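Local coordinates for GTPase activator-like protein (Chaetomium thermophilum, PDB 5HIU) that is fungal TSC2, probably a GTPase activator as a whole protein, whose N-terminal piece seen here folds into an elongated alpha-solenoid, at residues L46-V51 with E83-C88; T144-N148 with G209-L214. All blocks are in the same frame, centred on the assembly; numbering follows the deposited sequence.

Contact 1: L46-V51 with E83-C88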
loop_
_atom_site.group_PDB
_atom_site.type_symbol
_atom_site.label_atom_id
_atom_site.label_comp_id
_atom_site.label_asym_id
_atom_site.label_seq_id
_atom_site.Cartn_x
_atom_site.Cartn_y
_atom_site.Cartn_z
ATOM N N LEU A 46 0.204 40.264 -12.736
ATOM C CA LEU A 46 -0.567 39.945 -11.536
ATOM C C LEU A 46 0.030 38.788 -10.757
ATOM O O LEU A 46 0.102 38.827 -9.538
ATOM C CB LEU A 46 -1.995 39.579 -11.905
ATOM C CG LEU A 46 -2.849 40.802 -12.103
ATOM C CD1 LEU A 46 -4.110 40.445 -12.875
ATOM C CD2 LEU A 46 -3.162 41.405 -10.749
ATOM N N ARG A 47 0.460 37.747 -11.440
ATOM C CA ARG A 47 1.035 36.651 -10.699
ATOM C C ARG A 47 2.180 37.168 -9.859
ATOM O O ARG A 47 2.404 36.680 -8.762
ATOM C CB ARG A 47 1.499 35.531 -11.604
ATOM C CG ARG A 47 1.891 34.308 -10.830
ATOM C CD ARG A 47 2.361 33.203 -11.744
ATOM N NE ARG A 47 3.745 33.370 -12.187
ATOM C CZ ARG A 47 4.122 33.912 -13.345
ATOM N NH1 ARG A 47 3.225 34.360 -14.213
ATOM N NH2 ARG A 47 5.412 33.994 -13.646
ATOM N N PHE A 48 2.897 38.157 -10.377
ATOM C CA PHE A 48 3.952 38.831 -9.621
ATOM C C PHE A 48 3.368 39.723 -8.521
ATOM O O PHE A 48 3.845 39.707 -7.390
ATOM C CB PHE A 48 4.866 39.642 -10.566
ATOM C CG PHE A 48 6.050 38.867 -11.050
ATOM C CD1 PHE A 48 5.874 37.726 -11.816
ATOM C CD2 PHE A 48 7.335 39.252 -10.712
ATOM C CE1 PHE A 48 6.957 36.981 -12.246
ATOM C CE2 PHE A 48 8.423 38.512 -11.136
ATOM C CZ PHE A 48 8.234 37.371 -11.898
ATOM N N ALA A 49 2.336 40.488 -8.868
ATOM C CA ALA A 49 1.656 41.398 -7.939
ATOM C C ALA A 49 1.084 40.683 -6.728
ATOM O O ALA A 49 1.309 41.084 -5.584
ATOM C CB ALA A 49 0.536 42.121 -8.662
ATOM N N VAL A 50 0.330 39.626 -6.999
ATOM C CA VAL A 50 -0.246 38.795 -5.956
ATOM C C VAL A 50 0.869 38.306 -5.044
ATOM O O VAL A 50 0.752 38.418 -3.827
ATOM C CB VAL A 50 -1.060 37.625 -6.558
ATOM C CG1 VAL A 50 -1.389 36.571 -5.514
ATOM C CG2 VAL A 50 -2.333 38.153 -7.215
ATOM N N VAL A 51 1.962 37.810 -5.623
ATOM C CA VAL A 51 3.110 37.352 -4.828
ATOM C C VAL A 51 3.563 38.462 -3.857
ATOM O O VAL A 51 3.944 38.187 -2.711
ATOM C CB VAL A 51 4.292 36.879 -5.730
ATOM C CG1 VAL A 51 5.599 36.764 -4.951
ATOM C CG2 VAL A 51 3.975 35.546 -6.384
ATOM N N GLU A 83 -0.813 29.424 -13.238
ATOM C CA GLU A 83 0.185 29.939 -12.326
ATOM C C GLU A 83 -0.339 31.084 -11.496
ATOM O O GLU A 83 0.079 31.276 -10.350
ATOM C CB GLU A 83 1.406 30.356 -13.104
ATOM C CG GLU A 83 2.009 29.160 -13.798
ATOM C CD GLU A 83 3.236 29.500 -14.571
ATOM O OE1 GLU A 83 3.203 30.496 -15.343
ATOM O OE2 GLU A 83 4.206 28.728 -14.397
ATOM N N LEU A 84 -1.266 31.834 -12.075
ATOM C CA LEU A 84 -1.864 32.945 -11.388
ATOM C C LEU A 84 -2.871 32.404 -10.390
ATOM O O LEU A 84 -2.992 32.942 -9.287
ATOM C CB LEU A 84 -2.526 33.884 -12.389
ATOM C CG LEU A 84 -3.525 34.904 -11.846
ATOM C CD1 LEU A 84 -2.805 35.973 -11.039
ATOM C CD2 LEU A 84 -4.296 35.516 -13.002
ATOM N N LEU A 85 -3.598 31.355 -10.786
ATOM C CA LEU A 85 -4.628 30.756 -9.929
ATOM C C LEU A 85 -3.981 30.055 -8.728
ATOM O O LEU A 85 -4.475 30.117 -7.603
ATOM C CB LEU A 85 -5.504 29.782 -10.725
ATOM C CG LEU A 85 -6.415 30.353 -11.825
ATOM C CD1 LEU A 85 -7.237 29.239 -12.465
ATOM C CD2 LEU A 85 -7.361 31.440 -11.321
ATOM N N ILE A 86 -2.864 29.410 -8.989
ATOM C CA ILE A 86 -2.093 28.729 -7.969
ATOM C C ILE A 86 -1.662 29.704 -6.888
ATOM O O ILE A 86 -1.762 29.403 -5.691
ATOM C CB ILE A 86 -0.876 28.041 -8.617
ATOM C CG1 ILE A 86 -1.323 26.716 -9.202
ATOM C CG2 ILE A 86 0.239 27.808 -7.619
ATOM C CD1 ILE A 86 -0.431 26.218 -10.289
ATOM N N GLU A 87 -1.192 30.874 -7.299
ATOM C CA GLU A 87 -0.818 31.888 -6.321
ATOM C C GLU A 87 -2.037 32.398 -5.587
ATOM O O GLU A 87 -1.943 32.686 -4.406
ATOM C CB GLU A 87 -0.040 33.049 -6.955
ATOM C CG GLU A 87 1.372 32.685 -7.378
ATOM C CD GLU A 87 2.167 32.027 -6.261
ATOM O OE1 GLU A 87 2.548 32.742 -5.315
ATOM O OE2 GLU A 87 2.407 30.794 -6.323
ATOM N N CYS A 88 -3.177 32.491 -6.271
ATOM C CA CYS A 88 -4.404 32.986 -5.649
ATOM C C CYS A 88 -4.944 32.065 -4.548
ATOM O O CYS A 88 -5.329 32.531 -3.484
ATOM C CB CYS A 88 -5.482 33.252 -6.702
ATOM S SG CYS A 88 -5.095 34.657 -7.778
#

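Contact 2: T144-N148 with G209-L214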
loop_
_atom_site.group_PDB
_atom_site.type_symbol
_atom_site.label_atom_id
_atom_site.label_comp_id
_atom_site.label_asym_id
_atom_site.label_seq_id
_atom_site.Cartn_x
_atom_site.Cartn_y
_atom_site.Cartn_z
ATOM N N THR A 144 -9.627 9.842 -5.918
ATOM C CA THR A 144 -9.742 8.516 -6.478
ATOM C C THR A 144 -9.779 8.588 -7.987
ATOM O O THR A 144 -9.197 7.761 -8.671
ATOM C CB THR A 144 -10.997 7.824 -5.945
ATOM O OG1 THR A 144 -10.866 7.677 -4.520
ATOM C CG2 THR A 144 -11.202 6.454 -6.620
ATOM N N LEU A 145 -10.467 9.581 -8.510
ATOM C CA LEU A 145 -10.546 9.757 -9.950
ATOM C C LEU A 145 -9.141 10.016 -10.497
ATOM O O LEU A 145 -8.632 9.306 -11.359
ATOM C CB LEU A 145 -11.479 10.916 -10.248
ATOM C CG LEU A 145 -11.752 11.289 -11.701
ATOM C CD1 LEU A 145 -11.832 10.063 -12.602
ATOM C CD2 LEU A 145 -13.036 12.120 -11.742
ATOM N N TRP A 146 -8.500 11.019 -9.929
ATOM C CA TRP A 146 -7.164 11.401 -10.325
ATOM C C TRP A 146 -6.116 10.282 -10.217
ATOM O O TRP A 146 -5.151 10.272 -10.974
ATOM C CB TRP A 146 -6.743 12.593 -9.464
ATOM C CG TRP A 146 -7.325 13.876 -9.910
ATOM C CD1 TRP A 146 -8.279 14.070 -10.867
ATOM C CD2 TRP A 146 -6.982 15.159 -9.420
ATOM N NE1 TRP A 146 -8.540 15.406 -10.997
ATOM C CE2 TRP A 146 -7.751 16.093 -10.122
ATOM C CE3 TRP A 146 -6.087 15.608 -8.458
ATOM C CZ2 TRP A 146 -7.667 17.443 -9.884
ATOM C CZ3 TRP A 146 -6.006 16.948 -8.218
ATOM C CH2 TRP A 146 -6.784 17.858 -8.939
ATOM N N LEU A 147 -6.291 9.367 -9.268
ATOM C CA LEU A 147 -5.379 8.246 -9.130
ATOM C C LEU A 147 -5.417 7.406 -10.378
ATOM O O LEU A 147 -4.380 7.000 -10.900
ATOM C CB LEU A 147 -5.777 7.343 -7.963
ATOM C CG LEU A 147 -5.007 7.475 -6.666
ATOM C CD1 LEU A 147 -5.604 6.484 -5.677
ATOM C CD2 LEU A 147 -3.535 7.202 -6.874
ATOM N N ASN A 148 -6.638 7.109 -10.821
ATOM C CA ASN A 148 -6.834 6.311 -12.011
ATOM C C ASN A 148 -6.136 7.032 -13.160
ATOM O O ASN A 148 -5.244 6.481 -13.790
ATOM C CB ASN A 148 -8.323 6.132 -12.269
ATOM C CG ASN A 148 -8.631 5.128 -13.375
ATOM O OD1 ASN A 148 -8.000 4.086 -13.506
ATOM N ND2 ASN A 148 -9.634 5.435 -14.156
ATOM N N GLY A 209 -13.722 2.398 -2.803
ATOM C CA GLY A 209 -13.175 2.752 -4.106
ATOM C C GLY A 209 -11.673 3.036 -4.055
ATOM O O GLY A 209 -10.879 2.595 -4.907
ATOM N N LEU A 210 -11.265 3.794 -3.055
ATOM C CA LEU A 210 -9.887 4.195 -2.991
ATOM C C LEU A 210 -9.013 2.959 -2.801
ATOM O O LEU A 210 -8.041 2.784 -3.520
ATOM C CB LEU A 210 -9.686 5.201 -1.876
ATOM C CG LEU A 210 -8.234 5.551 -1.609
ATOM C CD1 LEU A 210 -7.496 6.033 -2.859
ATOM C CD2 LEU A 210 -8.210 6.599 -0.515
ATOM N N ILE A 211 -9.397 2.091 -1.867
ATOM C CA ILE A 211 -8.658 0.867 -1.596
ATOM C C ILE A 211 -8.456 0.036 -2.848
ATOM O O ILE A 211 -7.321 -0.353 -3.141
ATOM C CB ILE A 211 -9.351 0.016 -0.517
ATOM C CG1 ILE A 211 -9.156 0.659 0.858
ATOM C CG2 ILE A 211 -8.788 -1.396 -0.482
ATOM C CD1 ILE A 211 -10.252 0.315 1.849
ATOM N N ASP A 212 -9.545 -0.232 -3.581
ATOM C CA ASP A 212 -9.467 -0.984 -4.850
ATOM C C ASP A 212 -8.418 -0.412 -5.784
ATOM O O ASP A 212 -7.619 -1.137 -6.377
ATOM C CB ASP A 212 -10.803 -0.955 -5.616
ATOM C CG ASP A 212 -11.900 -1.686 -4.908
ATOM O OD1 ASP A 212 -11.631 -2.349 -3.891
ATOM O OD2 ASP A 212 -13.053 -1.591 -5.367
ATOM N N MET A 213 -8.451 0.897 -5.931
ATOM C CA MET A 213 -7.554 1.578 -6.844
ATOM C C MET A 213 -6.078 1.352 -6.453
ATOM O O MET A 213 -5.234 1.089 -7.320
ATOM C CB MET A 213 -7.901 3.068 -6.834
ATOM C CG MET A 213 -7.260 3.922 -7.905
ATOM S SD MET A 213 -7.768 3.428 -9.548
ATOM C CE MET A 213 -6.302 2.571 -10.144
ATOM N N LEU A 214 -5.778 1.426 -5.152
ATOM C CA LEU A 214 -4.406 1.246 -4.682
ATOM C C LEU A 214 -3.912 -0.176 -4.876
ATOM O O LEU A 214 -2.725 -0.403 -5.133
ATOM C CB LEU A 214 -4.297 1.537 -3.210
ATOM C CG LEU A 214 -4.733 2.913 -2.787
ATOM C CD1 LEU A 214 -5.143 2.794 -1.342
ATOM C CD2 LEU A 214 -3.628 3.933 -3.008
#

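Contact 1: L46-V51 with E83-C88
At the centre sits L84, whose CD1 packs against L46 CB at 3.8 Å and more loosely against V50 CG2 at 4.4 Å. One turn further along, V50 CG2 reaches C88 SG at 4.5 Å. On their buried side, I61 of helix 59-65 touches both V50 and L84, and L31 of helix 22-33 touches L46 and L84. Helices 36-52 and 75-89 run side by side, their local axes 9.1 Å apart and 14° from parallel, as equivalent helices of successive solenoid repeats do. Moving outward, the aliphatic parts of E87 and R47 take over: E87 CB lies 4.0 Å from V50 CG1, and E87 CG 3.8 Å from R47 CG. At the edge, E83 OE1 sits over a face of the R47 guanidinium, 4.0 Å from NH1 and well out of its plane, so no salt bridge forms. R47 NH1 hydrogen-bonds to N44 OD1, and E87 forms a salt bridge with K90. Apolar packing and aliphatic shafts therefore hold the two helices, with charge only a loose supplement at the exposed edge.

Contact 2: T144-N148 with G209-L214
This is parallel helix-helix packing within an alpha-solenoid, joining helix 139-163 to helix 204-219 across a repeat boundary. Helix 179-198 comes between them in the chain and backs the seam: its F188 touches L147, while V191 and I195 touch L210. The local axes lie 9.9 Å apart and cross at only 16°, so the helices stay alongside each other and meet turn by turn. L147 points into the seam and touches three residues. Its CD1 presses on L210 CD1 at 3.4 Å and reaches L214 CD2 at 4.2 Å, and its CB meets M213 CG at 3.7 Å. A turn earlier, T144 lies against the start of the other segment, with CG2 4.2 Å from G209 O and OG1 3.8 Å from L210 CB. That hydroxyl is hydrogen-bonded back to F140 O of its own helix, so what it offers L210 is van der Waals contact. At the more open margin, the M213 thioether closes the seam, its SD resting 3.9 Å from N148 CB.

Overall arrangement
Both segments of contact 1 precede those of contact 2 in the sequence, and the two share no helix: helices 36-52 and 75-89 form the first, helices 139-163 and 204-219 the second. Their centres are 31 Å apart and their nearest atoms about 10 Å, without touching. Helix 115-126 lies between them, its side chains meeting I86 on helix 75-89 and W146 on helix 139-163. Contact 1 lies toward the N-terminal end of the rod, 36 Å from the chain's centre, whereas contact 2 is 12 Å from it. Each joins near-parallel helices, consistent with an alpha-solenoid that grows by stacking neighbouring helical repeats, giving this N-terminal part of TSC2 its extended form.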